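Local coordinates for 5-cytosine DNA methyltransferase (Entamoeba histolytica, PDB 3QV2), which probably transfers a methyl group from S-adenosyl-L-methionine to carbon 5 of cytosine in nucleic acid, DNA or tRNA being the substrates expected of its family, at residues Q8-V13 against N35-P40; Y27-I32 against V313-M318. All blocks are in the same frame, centred on the assembly; numbering follows the deposited sequence.

Contact 1: residues Q8-V13 against N35-P40; sequences QKQVNV and NATFIP. With SO4 (sulfate ion), chain D.
T37 turns OG1 into the crowded position between its backbone N and carbonyl carbon (chi1 63°), while N12, beside it in the neighbouring strand, sets CG anti to its own carbonyl carbon (chi1 -54°). The two side chains lie side by side, pointing the same way, and N12 ND2 donates to T37 OG1 at 2.8 Å. Their strands, 11-16 and 36-41, run parallel, as the two beta elements of a beta-alpha-beta crossover in the Rossmann-like sheet of a class I methyltransferase; 36-41 is an edge strand of this sheet.

The backbone bonds follow the parallel pattern, in which one residue reaches two partners across the gap. T37 N donates to V11 O at 3.1 Å and T37 O accepts from V13 N at 2.8 Å, so T37 straddles N12; V13 O in turn takes the N-H of I39.

The two faces differ in character. V11, V13, A36 and F38 are apolar and point to the side covered by helix 22-29. Here beta-branched V13 suits both strand backbone and core: its side chain runs alongside that of F38, V13 CB lying 3.7 Å from F38 CD1, and V13 CG2 meeting F38 CE1. N12 and T37 occupy the more open face, where polar groups can pair with each other.

Before the strand, K9 points its amine at a sulfate ion, probably from the crystallisation liquor and also held by N78 and K124, although K9 itself is poorly ordered. The extended chain of Q10 crosses T37 at about a right angle. Q10 OE1 takes the second bond from N12 ND2, at 3.0 Å, with the donor standing well above the carbonyl plane of Q10, 66° out of it.

Contact 2: residues Y27-I32 against V313-M318; sequences YERSSI and VIAQLM
M318 reaches across to Y27 with an extended side chain: CG is anti to the carbonyl carbon (chi1 -74°) and chi2 of -175° carries SD straight onward. M318 SD settles against Y27, 3.7 Å from Y27 N and 3.8 Å from Y27 CB, and lies at the edge of the tyrosine ring, near its plane. An unbranched, polarisable thioether suits this place against the Y27 backbone and CB. The hydroxyl of Y27 is bonded to I34 O.

Where helix 22-29 gives way to a loop, S30 bends OG back over the helix end (chi1 75°). S30 OG donates to Y27 O at 2.6 Å, and S30 N approaches the same oxygen from the same face of its plane. A weak bond from I32 N to S30 OG has the form of an ST turn. The loop lies against helix 311-321, which packs beside the first crossover helix of the Rossmann-like methyltransferase domain.

A315 is the small residue whose CA is nearest across the contact, 4.8 Å from S30 CA. A315 CB meets S30 CB at 4.0 Å and also the aliphatic CG of R29, whose guanidinium goes on to G284 O. Farther along, I32 turns its extended CG1-CD1 branch onto the M318 backbone, I32 CD1 resting 3.8 Å from M318 O.

In the fold
From the N terminus the chain forms strand 11-16, then helix 22-29, whose end and following loop supply 27-32, and then strand 36-41. Contact 1 closes this short beta-alpha-beta loop, with 21 residues between its segments. Contact 2 begins within that loop and ends near the C terminus, 280 residues later, so the two cross rather than nest. The joint between them is Y27: its ring touches A36 and F38, and Y27 OH lies 3.6 Å from V11 CG2. Helix 22-29 thus lies between one face of strands 11-16 and 36-41 and helix 311-321, so that early and late parts of the chain meet close to the S-adenosyl-L-homocysteine site, which includes G22.

Contact 1: residues Q8-V13 against N35-P40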
loop_
_atom_site.group_PDB
_atom_site.type_symbol
_atom_site.label_atom_id
_atom_site.label_comp_id
_atom_site.label_asym_id
_atom_site.label_seq_id
_atom_site.Cartn_x
_atom_site.Cartn_y
_atom_site.Cartn_z
ATOM N N GLN A 8 16.744 23.848 -2.908
ATOM C CA GLN A 8 17.764 23.679 -3.936
ATOM C C GLN A 8 17.732 22.282 -4.541
ATOM O O GLN A 8 17.456 22.118 -5.731
ATOM C CB GLN A 8 19.158 23.955 -3.369
ATOM C CG GLN A 8 20.291 23.620 -4.334
ATOM C CD GLN A 8 20.283 24.493 -5.576
ATOM O OE1 GLN A 8 19.725 25.591 -5.573
ATOM N NE2 GLN A 8 20.902 24.007 -6.647
ATOM N N LYS A 9 18.027 21.278 -3.721
ATOM C CA LYS A 9 18.055 19.902 -4.197
ATOM C C LYS A 9 16.651 19.440 -4.569
ATOM O O LYS A 9 15.662 19.952 -4.046
ATOM C CB LYS A 9 18.670 18.966 -3.155
ATOM C CG LYS A 9 19.280 17.717 -3.764
ATOM C CD LYS A 9 20.418 18.086 -4.707
ATOM C CE LYS A 9 20.585 17.061 -5.814
ATOM N NZ LYS A 9 19.367 16.989 -6.668
ATOM N N GLN A 10 16.570 18.470 -5.473
ATOM C CA GLN A 10 15.283 18.045 -6.005
ATOM C C GLN A 10 15.082 16.536 -5.903
ATOM O O GLN A 10 16.045 15.766 -5.902
ATOM C CB GLN A 10 15.142 18.502 -7.459
ATOM C CG GLN A 10 13.753 18.323 -8.043
ATOM C CD GLN A 10 13.639 18.893 -9.442
ATOM O OE1 GLN A 10 12.597 18.781 -10.088
ATOM N NE2 GLN A 10 14.715 19.510 -9.919
ATOM N N VAL A 11 13.823 16.124 -5.813
ATOM C CA VAL A 11 13.478 14.710 -5.763
ATOM C C VAL A 11 12.666 14.311 -6.990
ATOM O O VAL A 11 11.497 14.672 -7.117
ATOM C CB VAL A 11 12.676 14.366 -4.493
ATOM C CG1 VAL A 11 12.214 12.916 -4.533
ATOM C CG2 VAL A 11 13.512 14.628 -3.252
ATOM N N ASN A 12 13.297 13.572 -7.896
ATOM C CA ASN A 12 12.632 13.099 -9.101
ATOM C C ASN A 12 12.409 11.593 -9.035
ATOM O O ASN A 12 13.360 10.813 -9.079
ATOM C CB ASN A 12 13.448 13.471 -10.338
ATOM C CG ASN A 12 13.760 14.954 -10.402
ATOM O OD1 ASN A 12 14.922 15.356 -10.452
ATOM N ND2 ASN A 12 12.717 15.777 -10.391
ATOM N N VAL A 13 11.146 11.191 -8.929
ATOM C CA VAL A 13 10.810 9.806 -8.619
ATOM C C VAL A 13 10.249 9.026 -9.804
ATOM O O VAL A 13 9.379 9.513 -10.526
ATOM C CB VAL A 13 9.776 9.732 -7.474
ATOM C CG1 VAL A 13 9.549 8.286 -7.057
ATOM C CG2 VAL A 13 10.229 10.567 -6.287
ATOM N N ASN A 35 9.649 19.850 -3.066
ATOM C CA ASN A 35 8.828 19.641 -4.253
ATOM C C ASN A 35 9.425 18.543 -5.123
ATOM O O ASN A 35 10.634 18.514 -5.358
ATOM C CB ASN A 35 8.661 20.939 -5.041
ATOM C CG ASN A 35 7.861 21.981 -4.280
ATOM O OD1 ASN A 35 8.423 22.822 -3.579
ATOM N ND2 ASN A 35 6.540 21.925 -4.410
ATOM N N ALA A 36 8.578 17.633 -5.589
ATOM C CA ALA A 36 9.051 16.477 -6.341
ATOM C C ALA A 36 8.243 16.230 -7.610
ATOM O O ALA A 36 7.134 16.741 -7.766
ATOM C CB ALA A 36 9.041 15.236 -5.455
ATOM N N THR A 37 8.820 15.448 -8.518
ATOM C CA THR A 37 8.128 15.019 -9.726
ATOM C C THR A 37 7.983 13.503 -9.707
ATOM O O THR A 37 8.811 12.801 -9.127
ATOM C CB THR A 37 8.891 15.429 -10.997
ATOM O OG1 THR A 37 10.168 14.777 -11.021
ATOM C CG2 THR A 37 9.092 16.937 -11.038
ATOM N N PHE A 38 6.932 12.999 -10.345
ATOM C CA PHE A 38 6.666 11.566 -10.353
ATOM C C PHE A 38 6.401 11.035 -11.760
ATOM O O PHE A 38 5.628 11.618 -12.518
ATOM C CB PHE A 38 5.479 11.239 -9.443
ATOM C CG PHE A 38 5.726 11.533 -7.988
ATOM C CD1 PHE A 38 6.199 10.546 -7.138
ATOM C CD2 PHE A 38 5.481 12.793 -7.468
ATOM C CE1 PHE A 38 6.426 10.812 -5.801
ATOM C CE2 PHE A 38 5.707 13.067 -6.132
ATOM C CZ PHE A 38 6.179 12.074 -5.297
ATOM N N ILE A 39 7.054 9.928 -12.103
ATOM C CA ILE A 39 6.803 9.237 -13.365
ATOM C C ILE A 39 6.344 7.811 -13.084
ATOM O O ILE A 39 7.164 6.916 -12.874
ATOM C CB ILE A 39 8.047 9.202 -14.275
ATOM C CG1 ILE A 39 8.426 10.617 -14.724
ATOM C CG2 ILE A 39 7.788 8.332 -15.491
ATOM C CD1 ILE A 39 9.127 11.438 -13.664
ATOM N N PRO A 40 5.023 7.599 -13.075
ATOM C CA PRO A 40 4.397 6.321 -12.725
ATOM C C PRO A 40 4.443 5.295 -13.854
ATOM O O PRO A 40 4.207 5.638 -15.012
ATOM C CB PRO A 40 2.946 6.720 -12.446
ATOM C CG PRO A 40 2.718 7.898 -13.320
ATOM C CD PRO A 40 4.024 8.641 -13.369
HETATM S S SO4 D . 20.373 14.670 -9.149
HETATM O O1 SO4 D . 19.577 13.895 -10.096
HETATM O O2 SO4 D . 20.127 14.205 -7.787
HETATM O O3 SO4 D . 21.788 14.501 -9.471
HETATM O O4 SO4 D . 20.004 16.079 -9.251
#

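Contact 2: residues Y27-I32 against V313-M318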
loop_
_atom_site.group_PDB
_atom_site.type_symbol
_atom_site.label_atom_id
_atom_site.label_comp_id
_atom_site.label_asym_id
_atom_site.label_seq_id
_atom_site.Cartn_x
_atom_site.Cartn_y
_atom_site.Cartn_z
ATOM N N TYR A 27 4.452 10.437 0.077
ATOM C CA TYR A 27 5.468 11.480 0.006
ATOM C C TYR A 27 4.846 12.864 0.140
ATOM O O TYR A 27 5.351 13.714 0.871
ATOM C CB TYR A 27 6.249 11.389 -1.308
ATOM C CG TYR A 27 7.338 12.432 -1.440
ATOM C CD1 TYR A 27 8.627 12.178 -0.993
ATOM C CD2 TYR A 27 7.075 13.674 -2.006
ATOM C CE1 TYR A 27 9.626 13.129 -1.107
ATOM C CE2 TYR A 27 8.066 14.632 -2.123
ATOM C CZ TYR A 27 9.339 14.353 -1.673
ATOM O OH TYR A 27 10.331 15.299 -1.787
ATOM N N GLU A 28 3.745 13.084 -0.569
ATOM C CA GLU A 28 3.108 14.395 -0.605
ATOM C C GLU A 28 2.504 14.805 0.738
ATOM O O GLU A 28 2.419 15.994 1.046
ATOM C CB GLU A 28 2.051 14.453 -1.713
ATOM C CG GLU A 28 2.625 14.383 -3.122
ATOM C CD GLU A 28 1.564 14.532 -4.195
ATOM O OE1 GLU A 28 0.366 14.566 -3.845
ATOM O OE2 GLU A 28 1.927 14.618 -5.389
ATOM N N ARG A 29 2.084 13.827 1.536
ATOM C CA ARG A 29 1.494 14.130 2.838
ATOM C C ARG A 29 2.556 14.198 3.931
ATOM O O ARG A 29 2.295 14.689 5.029
ATOM C CB ARG A 29 0.411 13.111 3.211
ATOM C CG ARG A 29 0.942 11.742 3.605
ATOM C CD ARG A 29 -0.116 10.919 4.331
ATOM N NE ARG A 29 -0.509 11.545 5.591
ATOM C CZ ARG A 29 -1.766 11.781 5.954
ATOM N NH1 ARG A 29 -2.767 11.435 5.156
ATOM N NH2 ARG A 29 -2.022 12.359 7.119
ATOM N N SER A 30 3.754 13.707 3.628
ATOM C CA SER A 30 4.846 13.721 4.595
ATOM C C SER A 30 5.367 15.139 4.816
ATOM O O SER A 30 4.943 16.079 4.144
ATOM C CB SER A 30 5.987 12.808 4.140
ATOM O OG SER A 30 6.732 13.402 3.092
ATOM N N SER A 31 6.294 15.287 5.757
ATOM C CA SER A 31 6.839 16.597 6.090
ATOM C C SER A 31 8.167 16.861 5.384
ATOM O O SER A 31 8.872 17.818 5.708
ATOM C CB SER A 31 7.021 16.733 7.603
ATOM O OG SER A 31 7.997 15.824 8.078
ATOM N N ILE A 32 8.504 16.009 4.422
ATOM C CA ILE A 32 9.733 16.171 3.658
ATOM C C ILE A 32 9.792 17.566 3.036
ATOM O O ILE A 32 10.836 18.218 3.037
ATOM C CB ILE A 32 9.858 15.088 2.570
ATOM C CG1 ILE A 32 9.907 13.700 3.210
ATOM C CG2 ILE A 32 11.088 15.327 1.712
ATOM C CD1 ILE A 32 10.105 12.573 2.224
ATOM N N VAL A 313 1.778 5.276 7.366
ATOM C CA VAL A 313 3.028 4.625 7.740
ATOM C C VAL A 313 4.178 5.015 6.817
ATOM O O VAL A 313 5.256 5.397 7.278
ATOM C CB VAL A 313 2.883 3.090 7.727
ATOM C CG1 VAL A 313 4.218 2.428 8.016
ATOM C CG2 VAL A 313 1.832 2.647 8.733
ATOM N N ILE A 314 3.944 4.915 5.514
ATOM C CA ILE A 314 4.982 5.194 4.530
ATOM C C ILE A 314 5.480 6.634 4.619
ATOM O O ILE A 314 6.657 6.907 4.384
ATOM C CB ILE A 314 4.496 4.901 3.098
ATOM C CG1 ILE A 314 4.114 3.426 2.960
ATOM C CG2 ILE A 314 5.568 5.266 2.087
ATOM C CD1 ILE A 314 3.674 3.038 1.566
ATOM N N ALA A 315 4.584 7.552 4.965
ATOM C CA ALA A 315 4.953 8.956 5.109
ATOM C C ALA A 315 6.061 9.116 6.141
ATOM O O ALA A 315 7.037 9.829 5.913
ATOM C CB ALA A 315 3.744 9.791 5.492
ATOM N N GLN A 316 5.907 8.444 7.278
ATOM C CA GLN A 316 6.898 8.526 8.344
ATOM C C GLN A 316 8.216 7.863 7.953
ATOM O O GLN A 316 9.291 8.366 8.278
ATOM C CB GLN A 316 6.362 7.907 9.637
ATOM C CG GLN A 316 5.202 8.668 10.253
ATOM C CD GLN A 316 4.970 8.298 11.704
ATOM O OE1 GLN A 316 5.857 7.763 12.368
ATOM N NE2 GLN A 316 3.773 8.582 12.203
ATOM N N LEU A 317 8.129 6.737 7.254
ATOM C CA LEU A 317 9.321 5.997 6.853
ATOM C C LEU A 317 10.102 6.727 5.764
ATOM O O LEU A 317 11.330 6.663 5.721
ATOM C CB LEU A 317 8.947 4.586 6.394
ATOM C CG LEU A 317 8.237 3.740 7.453
ATOM C CD1 LEU A 317 7.932 2.355 6.917
ATOM C CD2 LEU A 317 9.080 3.654 8.718
ATOM N N MET A 318 9.386 7.419 4.884
ATOM C CA MET A 318 10.029 8.202 3.836
ATOM C C MET A 318 10.778 9.388 4.433
ATOM O O MET A 318 11.879 9.719 3.997
ATOM C CB MET A 318 9.005 8.684 2.809
ATOM C CG MET A 318 8.502 7.598 1.871
ATOM S SD MET A 318 7.410 8.258 0.596
ATOM C CE MET A 318 7.213 6.827 -0.464
#